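Local coordinates for aerotolerance-related membrane protein (Bacteroides fragilis, PDB 4JDU), which is not characterised in detail but carries a calcium-binding von Willebrand factor type A domain, the part described here, and is probably linked to oxygen tolerance, at residues N140-G145 with I188-D193; A150-E155 with I169-N174. The protein carries 6 engineered substitutions. All blocks are in the same frame, centred on the assembly; numbering follows the deposited sequence.

Contact 1. Residues N140-G145 with I188-D193; sequences NVLGVG and IYIRVD
Val141, Leu142 and Gly143 pair in parallel with Tyr189, Ile190 and Arg191, joining strand 138-143 to the edge strand 189-191 of the central sheet in this von Willebrand factor type A domain. Backbone bonds do most of the work: Val141 N gives to Ile188 O, Ile190 N to Val141 O, Gly143 N to Ile190 O, and Val192 N to Gly143 O at 2.7 Å. A side chain supplies a fifth: Asn140 OD1 takes Ile188 N at 2.9 Å in the carbonyl plane, on a lone pair, while Asn140 ND2 bonds to Gln138 OE1.

On one face, Leu142 CD2 lies beside Ile190 CD1 at 3.8 Å, both side chains pointing the same way. Leu142 CB also packs 3.8 Å from Val192 CG2. On the other face, CG of Tyr189 is anti to the backbone N (chi1 166°), and the ring runs obliquely beside the backbone of Val141 to Gly143, with CD1 3.4 Å from Val141 O. Gly143 has no side chain, and Tyr189 CE1 comes 3.7 Å from its N; the phenol OH bonds to Glu175 OE2. The amide side chain thus continues the backbone bonding at one end, while glycine lets the ring lie close to the neighbouring strand.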
# COMPACT_ATOMS: atom_id res chain seq x y z
N ASN A 140 -7.97 -3.82 3.11
CA ASN A 140 -8.19 -3.66 1.68
C ASN A 140 -6.84 -3.65 0.98
O ASN A 140 -5.83 -3.26 1.56
CB ASN A 140 -8.90 -2.34 1.41
CG ASN A 140 -10.22 -2.23 2.17
OD1 ASN A 140 -11.19 -2.91 1.84
ND2 ASN A 140 -10.25 -1.36 3.19
N VAL A 141 -6.83 -4.07 -0.28
CA VAL A 141 -5.59 -4.06 -1.04
C VAL A 141 -5.78 -3.41 -2.41
O VAL A 141 -6.70 -3.78 -3.17
CB VAL A 141 -5.03 -5.49 -1.22
CG1 VAL A 141 -3.72 -5.45 -1.99
CG2 VAL A 141 -4.83 -6.18 0.13
N LEU A 142 -4.94 -2.43 -2.71
CA LEU A 142 -4.89 -1.82 -4.03
C LEU A 142 -3.62 -2.31 -4.71
O LEU A 142 -2.50 -2.03 -4.25
CB LEU A 142 -4.92 -0.29 -3.95
CG LEU A 142 -6.03 0.29 -3.07
CD1 LEU A 142 -6.03 1.81 -3.11
CD2 LEU A 142 -7.39 -0.27 -3.46
N GLY A 143 -3.80 -3.09 -5.77
CA GLY A 143 -2.67 -3.68 -6.48
C GLY A 143 -2.23 -2.76 -7.60
O GLY A 143 -3.04 -2.39 -8.45
N VAL A 144 -0.96 -2.38 -7.58
CA VAL A 144 -0.45 -1.52 -8.65
C VAL A 144 0.59 -2.27 -9.46
O VAL A 144 1.47 -2.93 -8.93
CB VAL A 144 0.16 -0.18 -8.15
CG1 VAL A 144 -0.94 0.79 -7.73
CG2 VAL A 144 1.11 -0.43 -7.02
N GLY A 145 0.44 -2.17 -10.77
CA GLY A 145 1.33 -2.85 -11.69
C GLY A 145 0.52 -3.74 -12.61
O GLY A 145 -0.72 -3.80 -12.51
N ILE A 188 -11.77 -5.23 0.24
CA ILE A 188 -11.84 -5.38 -1.20
C ILE A 188 -10.46 -5.31 -1.83
O ILE A 188 -9.50 -4.77 -1.25
CB ILE A 188 -12.76 -4.34 -1.89
CG1 ILE A 188 -12.20 -2.93 -1.72
CG2 ILE A 188 -14.19 -4.47 -1.37
CD1 ILE A 188 -12.89 -1.90 -2.57
N TYR A 189 -10.34 -5.94 -3.00
CA TYR A 189 -9.14 -5.82 -3.82
C TYR A 189 -9.49 -5.06 -5.09
O TYR A 189 -10.50 -5.33 -5.74
CB TYR A 189 -8.55 -7.18 -4.20
CG TYR A 189 -7.52 -7.07 -5.31
CD1 TYR A 189 -6.27 -6.55 -5.06
CD2 TYR A 189 -7.82 -7.46 -6.61
CE1 TYR A 189 -5.33 -6.41 -6.07
CE2 TYR A 189 -6.89 -7.33 -7.63
CZ TYR A 189 -5.64 -6.81 -7.35
OH TYR A 189 -4.67 -6.67 -8.32
N ILE A 190 -8.64 -4.10 -5.45
CA ILE A 190 -8.79 -3.37 -6.70
C ILE A 190 -7.46 -3.36 -7.41
O ILE A 190 -6.44 -2.98 -6.82
CB ILE A 190 -9.18 -1.91 -6.45
CG1 ILE A 190 -10.52 -1.82 -5.73
CG2 ILE A 190 -9.23 -1.14 -7.76
CD1 ILE A 190 -10.76 -0.47 -5.11
N ARG A 191 -7.44 -3.77 -8.68
CA ARG A 191 -6.26 -3.57 -9.51
C ARG A 191 -6.28 -2.14 -10.03
O ARG A 191 -7.19 -1.75 -10.77
CB ARG A 191 -6.18 -4.54 -10.69
CG ARG A 191 -4.87 -4.37 -11.45
CD ARG A 191 -4.91 -4.93 -12.86
NE ARG A 191 -4.92 -6.39 -12.89
CZ ARG A 191 -4.80 -7.10 -14.01
NH1 ARG A 191 -4.66 -6.49 -15.18
NH2 ARG A 191 -4.82 -8.43 -13.95
N VAL A 192 -5.30 -1.35 -9.62
CA VAL A 192 -5.31 0.07 -9.92
C VAL A 192 -5.01 0.35 -11.38
O VAL A 192 -3.95 -0.04 -11.89
CB VAL A 192 -4.30 0.83 -9.06
CG1 VAL A 192 -4.36 2.32 -9.39
CG2 VAL A 192 -4.60 0.60 -7.59
N ASP A 193 -5.93 1.02 -12.06
CA ASP A 193 -5.64 1.53 -13.40
C ASP A 193 -5.97 3.02 -13.47
O ASP A 193 -5.06 3.85 -13.50
CB ASP A 193 -6.34 0.69 -14.47
CG ASP A 193 -5.62 -0.63 -14.72
OD1 ASP A 193 -4.38 -0.69 -14.50
OD2 ASP A 193 -6.27 -1.60 -15.15

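Contact 2. Residues A150-E155 with I169-N174; sequences APIPIE and IVTRLN
Thr171 O takes two bonds, from Ala150 N at 3.1 Å and from Arg30 NH2. In return Thr171 N gives to Ala150 O at 2.9 Å, so Ala150 and Thr171 form an antiparallel hydrogen-bonded pair, the heart of a short, weakly bonded two-stranded antiparallel sheet in this von Willebrand factor type A fold. Both N-H groups point almost straight at their acceptors (167°), yet each donor is tilted about 25° from the carbonyl plane.

Beyond this pair the direct bonding gives way to water. A single water accepts from Ile152 N and donates to Ile169 O, 2.7 Å to each, bridging backbones whose own N and O are too far apart to bond. Pro151, with no N-H to offer, brings its CA to 3.3 Å from Ile169 O in a C-H...O contact.

The apolar part centres on Ile152. Its CG1 lies 3.8 Å from Thr171 CG2, the two side chains crossing at about a right angle, and its CD1 reaches Ile169 CG2 at 4.0 Å.

Thr171 also faces the metal site, its side chain about 3 Å from that of Ser20, a calcium ligand. Glu119 OE1 takes the N-H of the next residue, Arg172. In Thr171, OG1 is anti to the backbone N (chi1 172°); CG2 sits between N and the carbonyl carbon, with the methyl 3.3 Å from Ala150 O.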
# COMPACT_ATOMS: atom_id res chain seq x y z
N ALA A 150 7.58 -6.19 -15.75
CA ALA A 150 8.47 -5.12 -16.21
C ALA A 150 9.76 -5.13 -15.41
O ALA A 150 9.79 -5.61 -14.27
CB ALA A 150 7.77 -3.77 -16.08
N PRO A 151 10.85 -4.57 -15.98
CA PRO A 151 12.09 -4.42 -15.22
C PRO A 151 12.04 -3.20 -14.31
O PRO A 151 11.10 -2.41 -14.39
CB PRO A 151 13.13 -4.22 -16.32
CG PRO A 151 12.39 -3.50 -17.39
CD PRO A 151 10.98 -4.07 -17.36
N ILE A 152 13.04 -3.06 -13.45
CA ILE A 152 13.10 -1.94 -12.51
C ILE A 152 14.21 -0.97 -12.93
O ILE A 152 15.39 -1.29 -12.81
CB ILE A 152 13.35 -2.47 -11.09
CG1 ILE A 152 12.33 -3.56 -10.73
CG2 ILE A 152 13.31 -1.31 -10.08
CD1 ILE A 152 12.71 -4.34 -9.49
N PRO A 153 13.83 0.23 -13.40
CA PRO A 153 14.86 1.18 -13.85
C PRO A 153 15.63 1.78 -12.69
O PRO A 153 15.11 1.97 -11.59
CB PRO A 153 14.04 2.27 -14.55
CG PRO A 153 12.70 2.24 -13.83
CD PRO A 153 12.46 0.76 -13.57
N ILE A 154 16.89 2.08 -12.97
CA ILE A 154 17.78 2.75 -12.03
C ILE A 154 17.91 4.22 -12.43
O ILE A 154 18.29 4.53 -13.56
CB ILE A 154 19.17 2.05 -12.03
CG1 ILE A 154 19.02 0.59 -11.60
CG2 ILE A 154 20.15 2.78 -11.14
CD1 ILE A 154 20.25 -0.28 -11.91
N GLU A 155 17.58 5.13 -11.52
CA GLU A 155 17.69 6.56 -11.81
C GLU A 155 19.11 6.93 -12.21
O GLU A 155 20.08 6.47 -11.59
CB GLU A 155 17.29 7.40 -10.59
CG GLU A 155 15.83 7.34 -10.21
CD GLU A 155 15.50 6.21 -9.26
OE1 GLU A 155 16.42 5.41 -8.92
OE2 GLU A 155 14.33 6.12 -8.84
N ILE A 169 16.08 -8.21 -13.37
CA ILE A 169 14.93 -8.60 -12.56
C ILE A 169 13.63 -8.17 -13.24
O ILE A 169 13.49 -7.03 -13.67
CB ILE A 169 15.02 -7.96 -11.15
CG1 ILE A 169 16.18 -8.57 -10.36
CG2 ILE A 169 13.71 -8.14 -10.41
CD1 ILE A 169 16.60 -7.72 -9.15
N VAL A 170 12.69 -9.10 -13.33
CA VAL A 170 11.36 -8.75 -13.81
C VAL A 170 10.39 -8.90 -12.65
O VAL A 170 10.32 -9.96 -12.02
CB VAL A 170 10.93 -9.67 -14.98
CG1 VAL A 170 9.50 -9.37 -15.38
CG2 VAL A 170 11.88 -9.49 -16.15
N THR A 171 9.66 -7.83 -12.38
CA THR A 171 8.67 -7.83 -11.31
C THR A 171 7.26 -7.79 -11.88
O THR A 171 6.99 -7.06 -12.82
CB THR A 171 8.88 -6.64 -10.34
OG1 THR A 171 7.77 -6.59 -9.43
CG2 THR A 171 8.99 -5.30 -11.09
N ARG A 172 6.37 -8.59 -11.29
CA ARG A 172 5.00 -8.73 -11.77
C ARG A 172 4.01 -8.45 -10.64
O ARG A 172 4.27 -8.79 -9.49
CB ARG A 172 4.77 -10.16 -12.28
CG ARG A 172 5.63 -10.55 -13.47
CD ARG A 172 5.49 -12.03 -13.84
NE ARG A 172 6.35 -12.36 -14.97
CZ ARG A 172 7.65 -12.63 -14.86
NH1 ARG A 172 8.24 -12.61 -13.67
NH2 ARG A 172 8.37 -12.90 -15.93
N LEU A 173 2.88 -7.84 -10.98
CA LEU A 173 1.78 -7.76 -10.03
C LEU A 173 1.37 -9.17 -9.65
O LEU A 173 1.11 -10.00 -10.52
CB LEU A 173 0.59 -7.04 -10.66
CG LEU A 173 -0.69 -7.04 -9.81
CD1 LEU A 173 -0.59 -6.03 -8.69
CD2 LEU A 173 -1.90 -6.75 -10.68
N ASN A 174 1.34 -9.44 -8.35
CA ASN A 174 0.88 -10.74 -7.85
C ASN A 174 -0.56 -10.62 -7.41
O ASN A 174 -0.86 -10.43 -6.23
CB ASN A 174 1.75 -11.21 -6.68
CG ASN A 174 1.45 -12.65 -6.27
OD1 ASN A 174 0.35 -13.16 -6.51
ND2 ASN A 174 2.42 -13.30 -5.64
O HOH W 1 15.07 -4.88 -13.27

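Along the chain the order is 140-145, 150-155, 169-174, 188-193, so contact 2 falls within the excursion whose two ends contact 1 brings together. Their centres are about 17 Å apart. Contact 1 is buried and belongs to the six-stranded sheet, whereas contact 2 lies farther out, on a separate two-stranded sheet. Leu173 joins them: its CD2 packs 3.6 Å from Tyr189 OH. Helix 175-184 then leads back from 169-174 to strand 189-191. The bound calcium lies about 6 Å from the side chain of Thr171 and about 10 Å from that of Val144 in the conformer given, so contact 2 comes closer to the metal than contact 1 does.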